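Local coordinates for protein NADP-dependent glyceraldehyde-3-phosphate dehydrogenase (Bacillus halodurans, PDB 3PRL) that probably oxidises glyceraldehyde 3-phosphate without phosphorylation, passing the electrons to NADP+, as a member of the aldehyde dehydrogenase family, at residues D[414-419]-D[431-436]; D[294-299]-D[442-447]; D[268-273]-D[300-305]. All coordinates share one frame; numbering follows the deposited sequence.

All three contacts draw on one mixed sheet. Interactions 1 and 2 are buried, their centres about 10 Å apart, whereas interaction 3, about 17 Å from the centre of either, is only partly buried and ends at the surface. Strand 296-302 serves both interaction 2, at its start, and interaction 3, at its end; strand 415-419 carries interaction 1 and touches both other contacts, through Gln-415 to Glu-445 and Phe-419 to Leu-269. Their chemistry follows their place: interaction 1 combines methyl packing with a single backbone hydrogen bond, interaction 2 is methyl and hydroxyl packing beside the predicted active-site Glu-259, and interaction 3 combines sheet bonding with a polar rim.

Interaction 1: residues D[414-419]-D[431-436]; sequences LQASIF and KHLEVG
Ile-418 and Leu-433 meet tip to tip, their CD1 methyls only 3.3 Å apart, closer than usual for two carbons. Leu-433 sets CG anti to its carbonyl carbon (chi1 -60°) and then extends, which carries CD1 over the strand, where it also lies 4.0 Å from Ala-416 CB. Beside it Val-435 adds a second, looser apolar point, its CG1 4.3 Å from Ala-416 CB. Val-435 CB rests 3.6 Å from Leu-414 O. That same oxygen receives the backbone N of Gly-436 at 2.9 Å, a bent bond whose donor sits above the carbonyl plane. Strand 415-419, helix 423-431 and strand 437-440 form a beta-alpha-beta crossover between neighbouring parallel strands, and residues 431-436 are the loop from helix to second strand, its apolar side chains turned to the first strand; an inverse gamma turn centred on Glu-434 bends the chain between Leu-433 and Val-435. The other side is looser and partly open to solvent. Lys-431 and His-432 are exposed, and Glu-434, whose CB points away from the strand, forms a salt bridge through OE1 with Lys-457. Arg-477 and Arg-475 of the second subunit cover part of this side, bonded to Leu-433 O and Val-435 O. Gln-415, its CB directed away from the loop, donates through NE2 to Glu-445 O.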
loop_
_atom_site.group_PDB
_atom_site.type_symbol
_atom_site.label_atom_id
_atom_site.label_comp_id
_atom_site.label_asym_id
_atom_site.label_seq_id
_atom_site.Cartn_x
_atom_site.Cartn_y
_atom_site.Cartn_z
ATOM N N LEU D 414 -7.195 -24.312 11.433
ATOM C CA LEU D 414 -6.103 -23.991 10.527
ATOM C C LEU D 414 -6.637 -23.641 9.117
ATOM O O LEU D 414 -6.663 -22.463 8.709
ATOM C CB LEU D 414 -5.076 -25.143 10.539
ATOM C CG LEU D 414 -3.684 -25.048 9.894
ATOM C CD1 LEU D 414 -3.069 -23.642 10.004
ATOM C CD2 LEU D 414 -2.749 -26.059 10.543
ATOM N N GLN D 415 -7.108 -24.664 8.396
ATOM C CA GLN D 415 -7.567 -24.503 7.029
ATOM C C GLN D 415 -8.778 -25.406 6.753
ATOM O O GLN D 415 -9.165 -26.184 7.605
ATOM C CB GLN D 415 -6.411 -24.791 6.055
ATOM C CG GLN D 415 -5.376 -23.662 5.967
ATOM C CD GLN D 415 -4.585 -23.680 4.654
ATOM O OE1 GLN D 415 -4.877 -24.465 3.767
ATOM N NE2 GLN D 415 -3.599 -22.772 4.523
ATOM N N ALA D 416 -9.381 -25.280 5.569
ATOM C CA ALA D 416 -10.518 -26.126 5.164
ATOM C C ALA D 416 -10.737 -26.124 3.656
ATOM O O ALA D 416 -10.324 -25.187 2.962
ATOM C CB ALA D 416 -11.814 -25.674 5.871
ATOM N N SER D 417 -11.409 -27.166 3.165
ATOM C CA SER D 417 -11.829 -27.256 1.765
ATOM C C SER D 417 -13.363 -27.335 1.624
ATOM O O SER D 417 -14.011 -28.039 2.405
ATOM C CB SER D 417 -11.216 -28.500 1.117
ATOM O OG SER D 417 -9.810 -28.552 1.262
ATOM N N ILE D 418 -13.930 -26.611 0.648
ATOM C CA ILE D 418 -15.323 -26.813 0.222
ATOM C C ILE D 418 -15.341 -27.306 -1.228
ATOM O O ILE D 418 -14.654 -26.746 -2.095
ATOM C CB ILE D 418 -16.215 -25.517 0.322
ATOM C CG1 ILE D 418 -15.847 -24.634 1.524
ATOM C CG2 ILE D 418 -17.726 -25.871 0.308
ATOM C CD1 ILE D 418 -16.043 -25.284 2.881
ATOM N N PHE D 419 -16.123 -28.353 -1.485
ATOM C CA PHE D 419 -16.251 -28.939 -2.814
ATOM C C PHE D 419 -17.687 -28.849 -3.368
ATOM O O PHE D 419 -18.645 -29.352 -2.760
ATOM C CB PHE D 419 -15.749 -30.378 -2.795
ATOM C CG PHE D 419 -14.260 -30.502 -2.574
ATOM C CD1 PHE D 419 -13.377 -30.454 -3.650
ATOM C CD2 PHE D 419 -13.744 -30.683 -1.288
ATOM C CE1 PHE D 419 -11.994 -30.582 -3.456
ATOM C CE2 PHE D 419 -12.364 -30.803 -1.074
ATOM C CZ PHE D 419 -11.488 -30.748 -2.167
ATOM N N LYS D 431 -17.259 -18.604 4.767
ATOM C CA LYS D 431 -17.260 -17.459 5.669
ATOM C C LYS D 431 -17.706 -17.810 7.093
ATOM O O LYS D 431 -17.262 -17.178 8.051
ATOM C CB LYS D 431 -18.075 -16.291 5.088
ATOM C CG LYS D 431 -17.747 -14.937 5.706
ATOM C CD LYS D 431 -16.542 -14.267 5.059
ATOM C CE LYS D 431 -15.840 -13.258 6.009
ATOM N NZ LYS D 431 -16.755 -12.315 6.739
ATOM N N HIS D 432 -18.553 -18.829 7.234
ATOM C CA HIS D 432 -18.943 -19.319 8.569
ATOM C C HIS D 432 -17.946 -20.327 9.140
ATOM O O HIS D 432 -18.195 -20.904 10.195
ATOM C CB HIS D 432 -20.328 -19.989 8.555
ATOM C CG HIS D 432 -21.416 -19.151 7.963
ATOM N ND1 HIS D 432 -22.289 -18.412 8.733
ATOM C CD2 HIS D 432 -21.787 -18.957 6.677
ATOM C CE1 HIS D 432 -23.148 -17.792 7.943
ATOM N NE2 HIS D 432 -22.863 -18.104 6.691
ATOM N N LEU D 433 -16.847 -20.577 8.435
ATOM C CA LEU D 433 -15.849 -21.510 8.938
ATOM C C LEU D 433 -14.754 -20.782 9.705
ATOM O O LEU D 433 -14.134 -19.873 9.173
ATOM C CB LEU D 433 -15.241 -22.340 7.796
ATOM C CG LEU D 433 -16.184 -23.213 6.951
ATOM C CD1 LEU D 433 -15.386 -23.845 5.828
ATOM C CD2 LEU D 433 -16.925 -24.272 7.782
ATOM N N GLU D 434 -14.513 -21.214 10.942
ATOM C CA GLU D 434 -13.512 -20.605 11.833
ATOM C C GLU D 434 -12.074 -21.083 11.551
ATOM O O GLU D 434 -11.471 -21.812 12.335
ATOM C CB GLU D 434 -13.898 -20.845 13.297
ATOM C CG GLU D 434 -15.290 -20.336 13.656
ATOM C CD GLU D 434 -15.807 -20.785 15.028
ATOM O OE1 GLU D 434 -15.213 -21.666 15.698
ATOM O OE2 GLU D 434 -16.857 -20.259 15.436
ATOM N N VAL D 435 -11.529 -20.655 10.416
ATOM C CA VAL D 435 -10.200 -21.073 9.974
ATOM C C VAL D 435 -9.500 -19.878 9.373
ATOM O O VAL D 435 -10.133 -18.852 9.099
ATOM C CB VAL D 435 -10.270 -22.229 8.937
ATOM C CG1 VAL D 435 -11.090 -23.399 9.487
ATOM C CG2 VAL D 435 -10.839 -21.738 7.602
ATOM N N GLY D 436 -8.196 -19.991 9.198
ATOM C CA GLY D 436 -7.417 -18.965 8.538
ATOM C C GLY D 436 -7.696 -18.909 7.057
ATOM O O GLY D 436 -7.961 -17.826 6.509
#

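Interaction 2: residues D[294-299]-D[442-447]; sequences TAIKRV and AKTERG
Thr-294 lays its CG2 methyl against the backbone of Glu-445, 3.7 Å from Glu-445 C and 3.9 Å from Arg-446 N, over the face of the peptide that joins them. The torsion that does this places CG2 anti to the backbone N, with OG1 beside that N (chi1 -36°). The same methyl is 4.1 Å from Thr-444 CB. A second apolar touch joins Ile-296 CD1 to Thr-444 CG2 at 4.0 Å, the two side chains crossing obliquely. Near Thr-294 and Thr-444 the chains run almost antiparallel, 171° apart, yet they share no hydrogen bond, so side chains rather than backbone pairing fill the interface. Strand 415-419 lies alongside, Gln-415 and Ser-417 both touching Thr-444. The contact lies beside the active site of the aldehyde dehydrogenase fold: residues 294-299 follow directly on Cys-293, within the family's cysteine signature, and Arg-446 forms a salt bridge through NH1 with Glu-259, a predicted active-site residue. Thr-444 OG1 stands between its own backbone N and carbonyl carbon, a torsion (chi1 55°) that turns it toward the Ala-295 backbone, where it packs 3.5 Å from Ala-295 C. Its polar partner is Asp-264 OD2, to which it is hydrogen-bonded, and that oxygen also accepts from Ala-295 N; one carboxylate thus ties both segments to strand 264-268. Thr-444 O is buried here without a partner.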
loop_
_atom_site.group_PDB
_atom_site.type_symbol
_atom_site.label_atom_id
_atom_site.label_comp_id
_atom_site.label_asym_id
_atom_site.label_seq_id
_atom_site.Cartn_x
_atom_site.Cartn_y
_atom_site.Cartn_z
ATOM N N THR D 294 -1.068 -28.781 8.092
ATOM C CA THR D 294 -1.996 -28.465 7.028
ATOM C C THR D 294 -2.196 -29.706 6.141
ATOM O O THR D 294 -1.281 -30.136 5.431
ATOM C CB THR D 294 -1.493 -27.284 6.202
ATOM O OG1 THR D 294 -0.830 -26.338 7.064
ATOM C CG2 THR D 294 -2.650 -26.603 5.506
ATOM N N ALA D 295 -3.399 -30.263 6.213
ATOM C CA ALA D 295 -3.785 -31.497 5.533
ATOM C C ALA D 295 -5.227 -31.778 5.870
ATOM O O ALA D 295 -5.657 -31.546 6.999
ATOM C CB ALA D 295 -2.929 -32.662 5.997
ATOM N N ILE D 296 -5.961 -32.310 4.896
ATOM C CA ILE D 296 -7.319 -32.762 5.115
ATOM C C ILE D 296 -7.303 -33.999 6.037
ATOM O O ILE D 296 -6.628 -34.988 5.764
ATOM C CB ILE D 296 -8.001 -33.095 3.773
ATOM C CG1 ILE D 296 -8.213 -31.825 2.928
ATOM C CG2 ILE D 296 -9.269 -33.920 3.988
ATOM C CD1 ILE D 296 -9.274 -30.874 3.423
ATOM N N LYS D 297 -8.047 -33.935 7.128
ATOM C CA LYS D 297 -8.053 -35.020 8.102
ATOM C C LYS D 297 -9.461 -35.418 8.483
ATOM O O LYS D 297 -9.638 -36.205 9.386
ATOM C CB LYS D 297 -7.288 -34.603 9.357
ATOM C CG LYS D 297 -5.784 -34.488 9.185
ATOM C CD LYS D 297 -5.235 -33.707 10.319
ATOM C CE LYS D 297 -3.753 -33.505 10.189
ATOM N NZ LYS D 297 -3.403 -32.135 10.701
ATOM N N ARG D 298 -10.447 -34.874 7.778
ATOM C CA ARG D 298 -11.867 -35.053 8.075
ATOM C C ARG D 298 -12.658 -34.850 6.794
ATOM O O ARG D 298 -12.503 -33.815 6.140
ATOM C CB ARG D 298 -12.340 -33.962 9.041
ATOM C CG ARG D 298 -12.325 -34.281 10.510
ATOM C CD ARG D 298 -13.177 -33.249 11.250
ATOM N NE ARG D 298 -12.582 -31.910 11.281
ATOM C CZ ARG D 298 -13.047 -30.897 12.014
ATOM N NH1 ARG D 298 -14.121 -31.067 12.793
ATOM N NH2 ARG D 298 -12.436 -29.713 11.982
ATOM N N VAL D 299 -13.507 -35.807 6.430
ATOM C CA VAL D 299 -14.432 -35.566 5.329
ATOM C C VAL D 299 -15.879 -35.514 5.809
ATOM O O VAL D 299 -16.442 -36.525 6.214
ATOM C CB VAL D 299 -14.321 -36.607 4.195
ATOM C CG1 VAL D 299 -15.282 -36.245 3.060
ATOM C CG2 VAL D 299 -12.887 -36.720 3.673
ATOM N N ALA D 442 -10.215 -27.394 -4.034
ATOM C CA ALA D 442 -8.815 -27.814 -3.997
ATOM C C ALA D 442 -8.485 -28.159 -2.559
ATOM O O ALA D 442 -9.237 -27.802 -1.645
ATOM C CB ALA D 442 -7.906 -26.703 -4.482
ATOM N N LYS D 443 -7.363 -28.852 -2.376
ATOM C CA LYS D 443 -6.969 -29.339 -1.062
ATOM C C LYS D 443 -6.477 -28.183 -0.199
ATOM O O LYS D 443 -6.307 -27.061 -0.694
ATOM C CB LYS D 443 -5.894 -30.430 -1.185
ATOM C CG LYS D 443 -4.559 -29.979 -1.807
ATOM C CD LYS D 443 -3.743 -31.181 -2.285
ATOM C CE LYS D 443 -2.313 -30.818 -2.674
ATOM N NZ LYS D 443 -1.610 -31.939 -3.425
ATOM N N THR D 444 -6.261 -28.453 1.089
ATOM C CA THR D 444 -5.640 -27.449 1.953
ATOM C C THR D 444 -4.125 -27.555 1.801
ATOM O O THR D 444 -3.586 -28.634 1.619
ATOM C CB THR D 444 -6.052 -27.554 3.456
ATOM O OG1 THR D 444 -5.778 -28.868 3.943
ATOM C CG2 THR D 444 -7.533 -27.290 3.626
ATOM N N GLU D 445 -3.445 -26.420 1.870
ATOM C CA GLU D 445 -1.982 -26.400 1.819
ATOM C C GLU D 445 -1.506 -25.061 2.327
ATOM O O GLU D 445 -2.231 -24.067 2.285
ATOM C CB GLU D 445 -1.454 -26.631 0.391
ATOM C CG GLU D 445 -1.585 -25.404 -0.506
ATOM C CD GLU D 445 -1.359 -25.698 -1.971
ATOM O OE1 GLU D 445 -0.361 -26.398 -2.301
ATOM O OE2 GLU D 445 -2.196 -25.221 -2.781
ATOM N N ARG D 446 -0.265 -25.048 2.780
ATOM C CA ARG D 446 0.363 -23.845 3.269
ATOM C C ARG D 446 0.647 -22.891 2.106
ATOM O O ARG D 446 0.363 -21.695 2.187
ATOM C CB ARG D 446 1.660 -24.217 3.984
ATOM C CG ARG D 446 2.174 -23.115 4.874
ATOM C CD ARG D 446 3.680 -23.043 4.808
ATOM N NE ARG D 446 4.205 -21.804 5.383
ATOM C CZ ARG D 446 4.494 -21.632 6.666
ATOM N NH1 ARG D 446 4.988 -20.469 7.070
ATOM N NH2 ARG D 446 4.278 -22.603 7.550
ATOM N N GLY D 447 1.207 -23.426 1.022
ATOM C CA GLY D 447 1.601 -22.608 -0.119
ATOM C C GLY D 447 0.428 -22.023 -0.895
ATOM O O GLY D 447 -0.711 -22.047 -0.421
#

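Interaction 3: residues D[268-273]-D[300-305]; sequences VLDDAD and FVQDSV
Val-268 and Val-301 stand side by side on one face of the sheet, Val-268 CB 3.9 Å from Val-301 CG2. The backbone of Val-268 brackets that residue in the parallel pattern: its N donates to Phe-300 O at 3.0 Å, and its O accepts from Gln-302 N at 2.9 Å, both bonds close to straight. Val-301 puts CG2 anti to its backbone N, the branch that turns to Val-268, while Ala-306 and Leu-309 of helix 303-317 cover this face. Phe-300 packs instead on Ala-403 and Leu-406 of helix 400-409. Strand 264-268, helix 274-286 and strand 296-302 make a beta-alpha-beta crossover, and residues 268-273 are the turn from its first strand into its helix, with Asp-273 as the helix N-cap. At the end of the strand the side chain of Gln-302 carries the contact. Its chain runs out extended with CG anti to N (chi1 -151°), and a twist of the amide (chi3 -91°) brings NE2 to within 3.1 Å of Asp-270 CB. NE2 also donates a weak bond to Ser-304 OG, which itself lies 3.6 Å from Asp-270 CB. With an alanine here the amide is gone, and Ser-304 OG would probably lose this weak donor while a gap opened beside Asp-270 CB. Asp-270 N, buried by the contact, has no hydrogen-bonding partner, Gln-302 OE1 staying 3.7 Å away. From the helical side, Val-305 crosses Asp-270 at about a right angle and brings CG1 to 3.4 Å from Asp-270 O, its CG2 resting near Leu-269 O. Asp-271, the centre of an inverse gamma turn, forms a salt bridge through OD1 with Arg-425.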
loop_
_atom_site.group_PDB
_atom_site.type_symbol
_atom_site.label_atom_id
_atom_site.label_comp_id
_atom_site.label_asym_id
_atom_site.label_seq_id
_atom_site.Cartn_x
_atom_site.Cartn_y
_atom_site.Cartn_z
ATOM N N VAL D 268 -17.862 -31.868 1.128
ATOM C CA VAL D 268 -18.285 -32.312 -0.198
ATOM C C VAL D 268 -19.819 -32.247 -0.317
ATOM O O VAL D 268 -20.535 -33.037 0.301
ATOM C CB VAL D 268 -17.753 -33.734 -0.511
ATOM C CG1 VAL D 268 -17.717 -33.976 -2.005
ATOM C CG2 VAL D 268 -16.349 -33.941 0.078
ATOM N N LEU D 269 -20.312 -31.267 -1.076
ATOM C CA LEU D 269 -21.750 -31.106 -1.317
ATOM C C LEU D 269 -22.221 -31.909 -2.536
ATOM O O LEU D 269 -21.403 -32.442 -3.279
ATOM C CB LEU D 269 -22.126 -29.621 -1.461
ATOM C CG LEU D 269 -21.907 -28.711 -0.246
ATOM C CD1 LEU D 269 -22.343 -27.269 -0.537
ATOM C CD2 LEU D 269 -22.607 -29.263 0.997
ATOM N N ASP D 270 -23.540 -31.990 -2.720
ATOM C CA ASP D 270 -24.174 -32.802 -3.781
ATOM C C ASP D 270 -23.681 -32.513 -5.212
ATOM O O ASP D 270 -23.463 -33.442 -6.002
ATOM C CB ASP D 270 -25.710 -32.688 -3.666
ATOM C CG ASP D 270 -26.451 -32.956 -4.980
ATOM O OD1 ASP D 270 -25.933 -33.665 -5.872
ATOM O OD2 ASP D 270 -27.593 -32.459 -5.106
ATOM N N ASP D 271 -23.516 -31.234 -5.535
ATOM C CA ASP D 271 -23.120 -30.812 -6.869
ATOM C C ASP D 271 -21.595 -30.705 -7.024
ATOM O O ASP D 271 -21.081 -29.688 -7.487
ATOM C CB ASP D 271 -23.804 -29.480 -7.219
ATOM C CG ASP D 271 -23.486 -28.373 -6.220
ATOM O OD1 ASP D 271 -23.130 -28.694 -5.068
ATOM O OD2 ASP D 271 -23.597 -27.183 -6.586
ATOM N N ALA D 272 -20.873 -31.758 -6.650
ATOM C CA ALA D 272 -19.416 -31.725 -6.688
ATOM C C ALA D 272 -18.855 -32.694 -7.714
ATOM O O ALA D 272 -19.401 -33.781 -7.925
ATOM C CB ALA D 272 -18.840 -32.024 -5.317
ATOM N N ASP D 273 -17.769 -32.283 -8.364
ATOM C CA ASP D 273 -17.008 -33.195 -9.206
ATOM C C ASP D 273 -16.269 -34.129 -8.251
ATOM O O ASP D 273 -15.264 -33.750 -7.644
ATOM C CB ASP D 273 -16.031 -32.438 -10.120
ATOM C CG ASP D 273 -15.096 -33.372 -10.895
ATOM O OD1 ASP D 273 -14.918 -34.534 -10.484
ATOM O OD2 ASP D 273 -14.526 -32.940 -11.915
ATOM N N PHE D 300 -16.475 -34.331 5.762
ATOM C CA PHE D 300 -17.927 -34.222 5.878
ATOM C C PHE D 300 -18.498 -34.307 4.463
ATOM O O PHE D 300 -18.306 -33.391 3.662
ATOM C CB PHE D 300 -18.340 -32.891 6.517
ATOM C CG PHE D 300 -17.754 -32.649 7.880
ATOM C CD1 PHE D 300 -18.232 -33.329 8.993
ATOM C CD2 PHE D 300 -16.738 -31.717 8.053
ATOM C CE1 PHE D 300 -17.700 -33.093 10.254
ATOM C CE2 PHE D 300 -16.196 -31.477 9.311
ATOM C CZ PHE D 300 -16.675 -32.158 10.411
ATOM N N VAL D 301 -19.190 -35.399 4.152
ATOM C CA VAL D 301 -19.739 -35.603 2.806
ATOM C C VAL D 301 -21.259 -35.755 2.829
ATOM O O VAL D 301 -21.798 -36.527 3.621
ATOM C CB VAL D 301 -19.076 -36.822 2.072
ATOM C CG1 VAL D 301 -19.287 -38.116 2.830
ATOM C CG2 VAL D 301 -19.581 -36.936 0.645
ATOM N N GLN D 302 -21.946 -35.019 1.958
ATOM C CA GLN D 302 -23.404 -35.078 1.903
ATOM C C GLN D 302 -23.874 -36.495 1.588
ATOM O O GLN D 302 -23.227 -37.204 0.818
ATOM C CB GLN D 302 -23.956 -34.090 0.875
ATOM C CG GLN D 302 -25.337 -33.588 1.231
ATOM C CD GLN D 302 -25.960 -32.756 0.145
ATOM O OE1 GLN D 302 -25.805 -31.537 0.122
ATOM N NE2 GLN D 302 -26.678 -33.404 -0.761
ATOM N N ASP D 303 -24.981 -36.906 2.201
ATOM C CA ASP D 303 -25.498 -38.272 2.036
ATOM C C ASP D 303 -25.803 -38.688 0.589
ATOM O O ASP D 303 -25.457 -39.802 0.182
ATOM C CB ASP D 303 -26.699 -38.547 2.963
ATOM C CG ASP D 303 -27.710 -37.405 2.991
ATOM O OD1 ASP D 303 -28.494 -37.244 2.024
ATOM O OD2 ASP D 303 -27.735 -36.681 4.009
ATOM N N SER D 304 -26.419 -37.794 -0.189
ATOM C CA SER D 304 -26.835 -38.096 -1.568
ATOM C C SER D 304 -25.687 -38.469 -2.523
ATOM O O SER D 304 -25.924 -38.989 -3.619
ATOM C CB SER D 304 -27.643 -36.928 -2.149
ATOM O OG SER D 304 -26.889 -35.722 -2.160
ATOM N N VAL D 305 -24.454 -38.207 -2.095
ATOM C CA VAL D 305 -23.262 -38.414 -2.924
ATOM C C VAL D 305 -22.174 -39.219 -2.211
ATOM O O VAL D 305 -21.125 -39.497 -2.794
ATOM C CB VAL D 305 -22.663 -37.064 -3.438
ATOM C CG1 VAL D 305 -23.485 -36.506 -4.594
ATOM C CG2 VAL D 305 -22.565 -36.038 -2.303
#